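Putative glycosidase ph117-related (Bacteroides thetaiotaomicron, PDB 5A7V) binds mannose sugars in the central pocket of a GH130 fold and probably acts on beta-linked mannosides, as a phosphorylase or hydrolase. Local coordinates at residues 198-203 with 227-232; 231-236 with 258-263. All blocks are in the same frame, centred on the assembly; numbering follows the deposited sequence.

Interaction 1: residues 198-203 with 227-232; sequences FNLGCK and MYWGEE. With MAN (alpha-D-mannopyranose), chain D; BMA (beta-D-mannopyranose), chain C; MAN (alpha-D-mannopyranose), chain E.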
loop_
_atom_site.group_PDB
_atom_site.type_symbol
_atom_site.label_atom_id
_atom_site.label_comp_id
_atom_site.label_asym_id
_atom_site.label_seq_id
_atom_site.Cartn_x
_atom_site.Cartn_y
_atom_site.Cartn_z
ATOM N N PHE A 198 -10.849 19.313 -0.965
ATOM C CA PHE A 198 -9.957 19.375 -2.125
ATOM C C PHE A 198 -8.501 19.592 -1.693
ATOM O O PHE A 198 -7.607 18.988 -2.257
ATOM C CB PHE A 198 -10.399 20.460 -3.122
ATOM C CG PHE A 198 -9.580 20.481 -4.381
ATOM C CD1 PHE A 198 -8.395 21.178 -4.451
ATOM C CD2 PHE A 198 -10.003 19.784 -5.510
ATOM C CE1 PHE A 198 -7.633 21.172 -5.597
ATOM C CE2 PHE A 198 -9.249 19.781 -6.654
ATOM C CZ PHE A 198 -8.075 20.479 -6.704
ATOM N N ASN A 199 -8.292 20.487 -0.720
ATOM C CA ASN A 199 -6.956 20.821 -0.233
ATOM C C ASN A 199 -6.503 19.997 0.956
ATOM O O ASN A 199 -5.490 20.349 1.588
ATOM C CB ASN A 199 -6.834 22.317 0.088
ATOM C CG ASN A 199 -7.043 23.175 -1.109
ATOM O OD1 ASN A 199 -6.584 22.846 -2.229
ATOM N ND2 ASN A 199 -7.706 24.313 -0.896
ATOM N N LEU A 200 -7.203 18.901 1.262
ATOM C CA LEU A 200 -6.784 18.009 2.354
ATOM C C LEU A 200 -5.535 17.242 1.977
ATOM O O LEU A 200 -5.453 16.619 0.899
ATOM C CB LEU A 200 -7.901 17.012 2.658
ATOM C CG LEU A 200 -7.619 15.938 3.709
ATOM C CD1 LEU A 200 -7.537 16.572 5.074
ATOM C CD2 LEU A 200 -8.684 14.870 3.652
ATOM N N GLY A 201 -4.525 17.287 2.857
ATOM C CA GLY A 201 -3.362 16.418 2.694
ATOM C C GLY A 201 -3.770 15.008 3.100
ATOM O O GLY A 201 -4.213 14.739 4.230
ATOM N N CYS A 202 -3.678 14.100 2.162
ATOM C CA CYS A 202 -4.137 12.738 2.343
ATOM C C CYS A 202 -3.439 11.775 1.390
ATOM O O CYS A 202 -2.868 12.198 0.378
ATOM C CB CYS A 202 -5.668 12.665 2.229
ATOM S SG CYS A 202 -6.371 13.277 0.687
ATOM N N LYS A 203 -3.567 10.479 1.689
ATOM C CA LYS A 203 -2.911 9.407 0.938
ATOM C C LYS A 203 -3.380 8.061 1.453
ATOM O O LYS A 203 -4.082 8.011 2.468
ATOM C CB LYS A 203 -1.372 9.528 0.985
ATOM C CG LYS A 203 -0.779 9.549 2.412
ATOM C CD LYS A 203 0.765 9.549 2.413
ATOM C CE LYS A 203 1.330 10.789 1.794
ATOM N NZ LYS A 203 2.815 10.791 1.741
ATOM N N MET A 227 -14.074 2.442 0.703
ATOM C CA MET A 227 -12.625 2.539 0.805
ATOM C C MET A 227 -12.237 2.966 2.229
ATOM O O MET A 227 -12.783 3.942 2.761
ATOM C CB MET A 227 -12.124 3.602 -0.202
ATOM C CG MET A 227 -10.635 3.826 -0.211
ATOM S SD MET A 227 -10.089 5.008 -1.479
ATOM C CE MET A 227 -10.855 6.564 -1.007
ATOM N N TYR A 228 -11.278 2.245 2.808
ATOM C CA TYR A 228 -10.537 2.736 4.015
ATOM C C TYR A 228 -9.396 3.581 3.493
ATOM O O TYR A 228 -8.755 3.215 2.512
ATOM C CB TYR A 228 -9.996 1.547 4.843
ATOM C CG TYR A 228 -11.063 0.582 5.333
ATOM C CD1 TYR A 228 -11.700 0.765 6.535
ATOM C CD2 TYR A 228 -11.433 -0.512 4.587
ATOM C CE1 TYR A 228 -12.704 -0.074 6.972
ATOM C CE2 TYR A 228 -12.417 -1.381 5.021
ATOM C CZ TYR A 228 -13.050 -1.169 6.227
ATOM O OH TYR A 228 -14.053 -2.027 6.610
ATOM N N TRP A 229 -9.086 4.685 4.180
ATOM C CA TRP A 229 -7.989 5.497 3.731
ATOM C C TRP A 229 -7.358 6.252 4.891
ATOM O O TRP A 229 -8.007 6.460 5.914
ATOM C CB TRP A 229 -8.479 6.450 2.592
ATOM C CG TRP A 229 -9.463 7.450 3.064
ATOM C CD1 TRP A 229 -10.825 7.284 3.146
ATOM C CD2 TRP A 229 -9.191 8.773 3.510
ATOM N NE1 TRP A 229 -11.416 8.408 3.650
ATOM C CE2 TRP A 229 -10.440 9.342 3.919
ATOM C CE3 TRP A 229 -8.010 9.510 3.716
ATOM C CZ2 TRP A 229 -10.544 10.632 4.419
ATOM C CZ3 TRP A 229 -8.124 10.789 4.242
ATOM C CH2 TRP A 229 -9.386 11.331 4.610
ATOM N N GLY A 230 -6.127 6.696 4.695
ATOM C CA GLY A 230 -5.455 7.583 5.626
ATOM C C GLY A 230 -4.108 7.103 6.092
ATOM O O GLY A 230 -3.781 5.936 5.977
ATOM N N GLU A 231 -3.379 8.081 6.597
ATOM C CA GLU A 231 -2.021 7.890 7.148
ATOM C C GLU A 231 -1.969 8.000 8.695
ATOM O O GLU A 231 -1.455 7.096 9.391
ATOM C CB GLU A 231 -1.076 8.898 6.483
ATOM C CG GLU A 231 0.358 8.880 6.953
ATOM C CD GLU A 231 1.204 10.021 6.446
ATOM O OE1 GLU A 231 0.700 11.080 6.016
ATOM O OE2 GLU A 231 2.447 9.861 6.477
ATOM N N GLU A 232 -2.431 9.134 9.216
ATOM C CA GLU A 232 -2.362 9.400 10.662
ATOM C C GLU A 232 -3.469 8.716 11.485
ATOM O O GLU A 232 -3.364 8.579 12.693
ATOM C CB GLU A 232 -2.416 10.905 10.930
ATOM C CG GLU A 232 -1.253 11.688 10.336
ATOM C CD GLU A 232 -1.385 13.216 10.418
ATOM O OE1 GLU A 232 -2.294 13.726 11.071
ATOM O OE2 GLU A 232 -0.563 13.903 9.822
HETATM C C1 MAN D . 6.389 11.916 2.694
HETATM C C2 MAN D . 6.540 10.481 2.419
HETATM C C3 MAN D . 7.202 10.431 1.060
HETATM C C4 MAN D . 6.484 11.229 -0.022
HETATM C C5 MAN D . 6.116 12.619 0.465
HETATM C C6 MAN D . 5.013 13.254 -0.355
HETATM O O1 MAN D . 7.529 12.625 3.001
HETATM O O2 MAN D . 5.298 9.799 2.293
HETATM O O3 MAN D . 7.336 9.096 0.553
HETATM O O4 MAN D . 7.337 11.364 -1.174
HETATM O O5 MAN D . 5.625 12.601 1.791
HETATM O O6 MAN D . 3.809 12.478 -0.368
HETATM C C1 BMA C . 6.484 11.787 2.774
HETATM C C2 BMA C . 6.816 10.397 2.222
HETATM C C3 BMA C . 7.387 10.547 0.830
HETATM C C4 BMA C . 6.444 11.355 -0.039
HETATM C C5 BMA C . 5.967 12.628 0.671
HETATM C C6 BMA C . 4.896 13.370 -0.106
HETATM O O1 BMA C . 5.988 11.825 4.103
HETATM O O2 BMA C . 5.630 9.597 2.128
HETATM O O3 BMA C . 7.703 9.250 0.195
HETATM O O4 BMA C . 7.158 11.695 -1.239
HETATM O O5 BMA C . 5.437 12.372 1.992
HETATM O O6 BMA C . 3.735 12.572 -0.358
HETATM C C1 MAN E . 4.647 7.611 4.454
HETATM C C2 MAN E . 4.178 6.532 3.454
HETATM C C3 MAN E . 5.179 6.135 2.352
HETATM C C4 MAN E . 6.602 5.982 2.920
HETATM C C5 MAN E . 6.682 6.287 4.427
HETATM C C6 MAN E . 8.135 6.295 4.954
HETATM O O1 MAN E . 3.911 7.527 5.792
HETATM O O2 MAN E . 2.990 7.064 2.850
HETATM O O3 MAN E . 5.252 7.089 1.310
HETATM O O4 MAN E . 7.011 4.667 2.605
HETATM O O5 MAN E . 6.081 7.606 4.622
HETATM O O6 MAN E . 8.871 7.343 4.308
HETATM O O HOH W 1 -4.083 10.677 4.995
HETATM O O HOH W 2 3.441 11.308 4.493
#

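Interaction 2: residues 231-236 with 258-263; sequences EEHVFA and LFSPRD. With MAN (alpha-D-mannopyranose), chain E.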
loop_
_atom_site.group_PDB
_atom_site.type_symbol
_atom_site.label_atom_id
_atom_site.label_comp_id
_atom_site.label_asym_id
_atom_site.label_seq_id
_atom_site.Cartn_x
_atom_site.Cartn_y
_atom_site.Cartn_z
ATOM N N GLU A 231 -3.379 8.081 6.597
ATOM C CA GLU A 231 -2.021 7.890 7.148
ATOM C C GLU A 231 -1.969 8.000 8.695
ATOM O O GLU A 231 -1.455 7.096 9.391
ATOM C CB GLU A 231 -1.076 8.898 6.483
ATOM C CG GLU A 231 0.358 8.880 6.953
ATOM C CD GLU A 231 1.204 10.021 6.446
ATOM O OE1 GLU A 231 0.700 11.080 6.016
ATOM O OE2 GLU A 231 2.447 9.861 6.477
ATOM N N GLU A 232 -2.431 9.134 9.216
ATOM C CA GLU A 232 -2.362 9.400 10.662
ATOM C C GLU A 232 -3.469 8.716 11.485
ATOM O O GLU A 232 -3.364 8.579 12.693
ATOM C CB GLU A 232 -2.416 10.905 10.930
ATOM C CG GLU A 232 -1.253 11.688 10.336
ATOM C CD GLU A 232 -1.385 13.216 10.418
ATOM O OE1 GLU A 232 -2.294 13.726 11.071
ATOM O OE2 GLU A 232 -0.563 13.903 9.822
ATOM N N HIS A 233 -4.574 8.398 10.825
ATOM C CA HIS A 233 -5.733 7.665 11.376
ATOM C C HIS A 233 -6.335 6.879 10.216
ATOM O O HIS A 233 -6.053 7.222 9.034
ATOM C CB HIS A 233 -6.823 8.600 11.920
ATOM C CG HIS A 233 -6.317 9.598 12.886
ATOM N ND1 HIS A 233 -6.235 9.366 14.246
ATOM C CD2 HIS A 233 -5.814 10.835 12.664
ATOM C CE1 HIS A 233 -5.687 10.430 14.817
ATOM N NE2 HIS A 233 -5.415 11.323 13.876
ATOM N N VAL A 234 -7.114 5.857 10.552
ATOM C CA VAL A 234 -7.928 5.177 9.527
ATOM C C VAL A 234 -9.297 5.852 9.435
ATOM O O VAL A 234 -10.037 5.914 10.420
ATOM C CB VAL A 234 -8.074 3.662 9.801
ATOM C CG1 VAL A 234 -8.982 3.004 8.787
ATOM C CG2 VAL A 234 -6.684 3.025 9.846
ATOM N N PHE A 235 -9.571 6.365 8.236
ATOM C CA PHE A 235 -10.805 7.028 7.857
ATOM C C PHE A 235 -11.521 6.127 6.815
ATOM O O PHE A 235 -10.984 5.077 6.424
ATOM C CB PHE A 235 -10.526 8.378 7.214
ATOM C CG PHE A 235 -9.753 9.344 8.085
ATOM C CD1 PHE A 235 -10.343 9.921 9.193
ATOM C CD2 PHE A 235 -8.430 9.685 7.785
ATOM C CE1 PHE A 235 -9.641 10.828 9.961
ATOM C CE2 PHE A 235 -7.726 10.579 8.576
ATOM C CZ PHE A 235 -8.349 11.152 9.658
ATOM N N ALA A 236 -12.733 6.529 6.375
ATOM C CA ALA A 236 -13.445 5.758 5.331
ATOM C C ALA A 236 -14.185 6.682 4.396
ATOM O O ALA A 236 -14.326 7.886 4.645
ATOM C CB ALA A 236 -14.354 4.724 5.944
ATOM N N LEU A 258 -12.054 5.989 12.290
ATOM C CA LEU A 258 -12.485 4.633 12.584
ATOM C C LEU A 258 -11.640 3.970 13.673
ATOM O O LEU A 258 -12.190 3.260 14.514
ATOM C CB LEU A 258 -12.447 3.754 11.302
ATOM C CG LEU A 258 -13.598 3.862 10.316
ATOM C CD1 LEU A 258 -14.121 5.219 10.025
ATOM C CD2 LEU A 258 -13.348 3.015 9.091
ATOM N N PHE A 259 -10.323 4.184 13.587
ATOM C CA PHE A 259 -9.390 3.916 14.711
ATOM C C PHE A 259 -8.132 4.709 14.462
ATOM O O PHE A 259 -7.938 5.299 13.393
ATOM C CB PHE A 259 -9.134 2.411 14.939
ATOM C CG PHE A 259 -8.276 1.699 13.916
ATOM C CD1 PHE A 259 -8.823 1.059 12.810
ATOM C CD2 PHE A 259 -6.885 1.572 14.131
ATOM C CE1 PHE A 259 -8.041 0.336 11.923
ATOM C CE2 PHE A 259 -6.099 0.863 13.269
ATOM C CZ PHE A 259 -6.664 0.253 12.124
ATOM N N SER A 260 -7.289 4.739 15.504
ATOM C CA SER A 260 -6.156 5.627 15.539
ATOM C C SER A 260 -4.927 4.919 16.131
ATOM O O SER A 260 -5.044 3.834 16.720
ATOM C CB SER A 260 -6.513 6.808 16.458
ATOM O OG SER A 260 -7.570 7.583 15.875
ATOM N N PRO A 261 -3.765 5.550 15.983
ATOM C CA PRO A 261 -2.591 5.058 16.732
ATOM C C PRO A 261 -2.868 4.986 18.226
ATOM O O PRO A 261 -3.723 5.701 18.750
ATOM C CB PRO A 261 -1.495 6.070 16.408
ATOM C CG PRO A 261 -1.936 6.712 15.123
ATOM C CD PRO A 261 -3.437 6.753 15.194
ATOM N N ARG A 262 -2.129 4.111 18.890
ATOM C CA ARG A 262 -2.329 3.842 20.314
ATOM C C ARG A 262 -1.001 3.776 21.048
ATOM O O ARG A 262 0.026 3.369 20.497
ATOM C CB ARG A 262 -3.097 2.549 20.529
ATOM C CG ARG A 262 -2.430 1.383 19.891
ATOM C CD ARG A 262 -3.167 0.063 19.979
ATOM N NE ARG A 262 -2.546 -0.846 19.056
ATOM C CZ ARG A 262 -2.668 -2.151 19.027
ATOM N NH1 ARG A 262 -3.473 -2.776 19.880
ATOM N NH2 ARG A 262 -1.932 -2.824 18.152
ATOM N N ASP A 263 -1.015 4.136 22.321
ATOM C CA ASP A 263 0.197 4.087 23.137
ATOM C C ASP A 263 0.596 2.623 23.378
ATOM O O ASP A 263 -0.249 1.727 23.581
ATOM C CB ASP A 263 -0.036 4.737 24.474
ATOM C CG ASP A 263 -0.147 6.246 24.448
ATOM O OD1 ASP A 263 0.031 6.873 23.364
ATOM O OD2 ASP A 263 -0.378 6.837 25.570
HETATM C C1 MAN E . 4.647 7.611 4.454
HETATM C C2 MAN E . 4.178 6.532 3.454
HETATM C C3 MAN E . 5.179 6.135 2.352
HETATM C C4 MAN E . 6.602 5.982 2.920
HETATM C C5 MAN E . 6.682 6.287 4.427
HETATM C C6 MAN E . 8.135 6.295 4.954
HETATM O O1 MAN E . 3.911 7.527 5.792
HETATM O O2 MAN E . 2.990 7.064 2.850
HETATM O O3 MAN E . 5.252 7.089 1.310
HETATM O O4 MAN E . 7.011 4.667 2.605
HETATM O O5 MAN E . 6.081 7.606 4.622
HETATM O O6 MAN E . 8.871 7.343 4.308
#

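Interaction 1: residues 198-203 with 227-232
The mannose-binding pocket of this GH130 fold, a five-bladed beta-propeller in the family, is lined by Lys203 from the loop ahead of strand 205-212 and Glu231 from the turn just after strand 225-229. Their side chains cross at a slant, CD of Lys203 3.9 Å from OE1 of Glu231, yet the charged ends do not meet: NZ of Lys203 is 4.8 Å from that oxygen. They are joined through a water that accepts from Lys203 NZ at 2.9 Å and lies 2.6 Å from Glu231 OE2. A bend at chi3 (64°) of Lys203 turns its NZ to O6 of the mannose modelled as alternative anomers; NZ is 2.9 Å from O6 of the beta form. Glu231 reaches the second mannose, OE2 lying 2.8 Å from its O1. Behind the pocket the contact becomes apolar: Leu200 CD2 meets CH2 of the Trp229 indole at 3.7 Å, and Cys202 CB approaches CZ3 of the same ring obliquely. A weak, bent bond from Gly230 N to Lys203 O (123° at the hydrogen) joins the backbones. Trp229 NE1 is held by Ala236 O on the adjacent strand 235-239, while Leu171 of strand 169-176 packs against both Cys202 and Trp229.

Interaction 2: residues 231-236 with 258-263
An imidazole-hydroxyl hydrogen bond joins two loop residues beside the backbone pairing: ND1 of His233 and OG of Ser260 are 2.8 Å apart, with a 155° angle at the hydrogen. The hydroxyl lies at the ring edge, near the imidazole plane. With CG anti to the carbonyl carbon (chi1 -53°), the His233 ring is carried to that hydroxyl. CB of His233 separately lies over one face of the Phe235 ring, offset toward its rim. Next to it, Pro261 brings CD to 3.1 Å from Glu232 O, so the proline ring packs against the carbonyl of the turn. Two backbone bonds follow. Val234 N donates to Phe259 O at 3.0 Å, and Leu258 N donates to Val234 O at 2.8 Å. The touching parts run nearly antiparallel, so the loop that precedes strand 270-280 lies beside the segment leading into strand 235-239 in the mixed sheet of this propeller-type fold. Val234 also carries the main apolar contact: CG2, beside its own backbone N and anti to the carbonyl carbon, stands over one face of the Phe259 ring, 3.9 Å from the centroid and 24° off the normal, a CH-pi contact displaced toward the rim. Farther along, Leu258 CD2 rests on Ala236 CB at 3.7 Å. Beyond the pair, the Phe259 ring meets Phe321 and presents an edge-to-face contact with Tyr288, while Leu258 packs on Phe313 of strand 306-314.

Overall arrangement
Interactions 1 and 2 meet at the turn holding Glu231 and Glu232, between neighbouring antiparallel strands 225-229 and 235-239; their centres are 11 Å apart. Trp229 O accepts from Phe235 N at 2.8 Å, and Tyr228 CD1 touches Leu258 CD2, so one strand pair carries both. Interaction 1 is the more buried, with four of six touching residues buried and none exposed, and its polar ends turn to sugar and water. Interaction 2 is partly buried and lies farther from the chain's centre; it covers more surface, 377 against 229 Å², and relies on direct backbone bonds where interaction 1 has one weak bond.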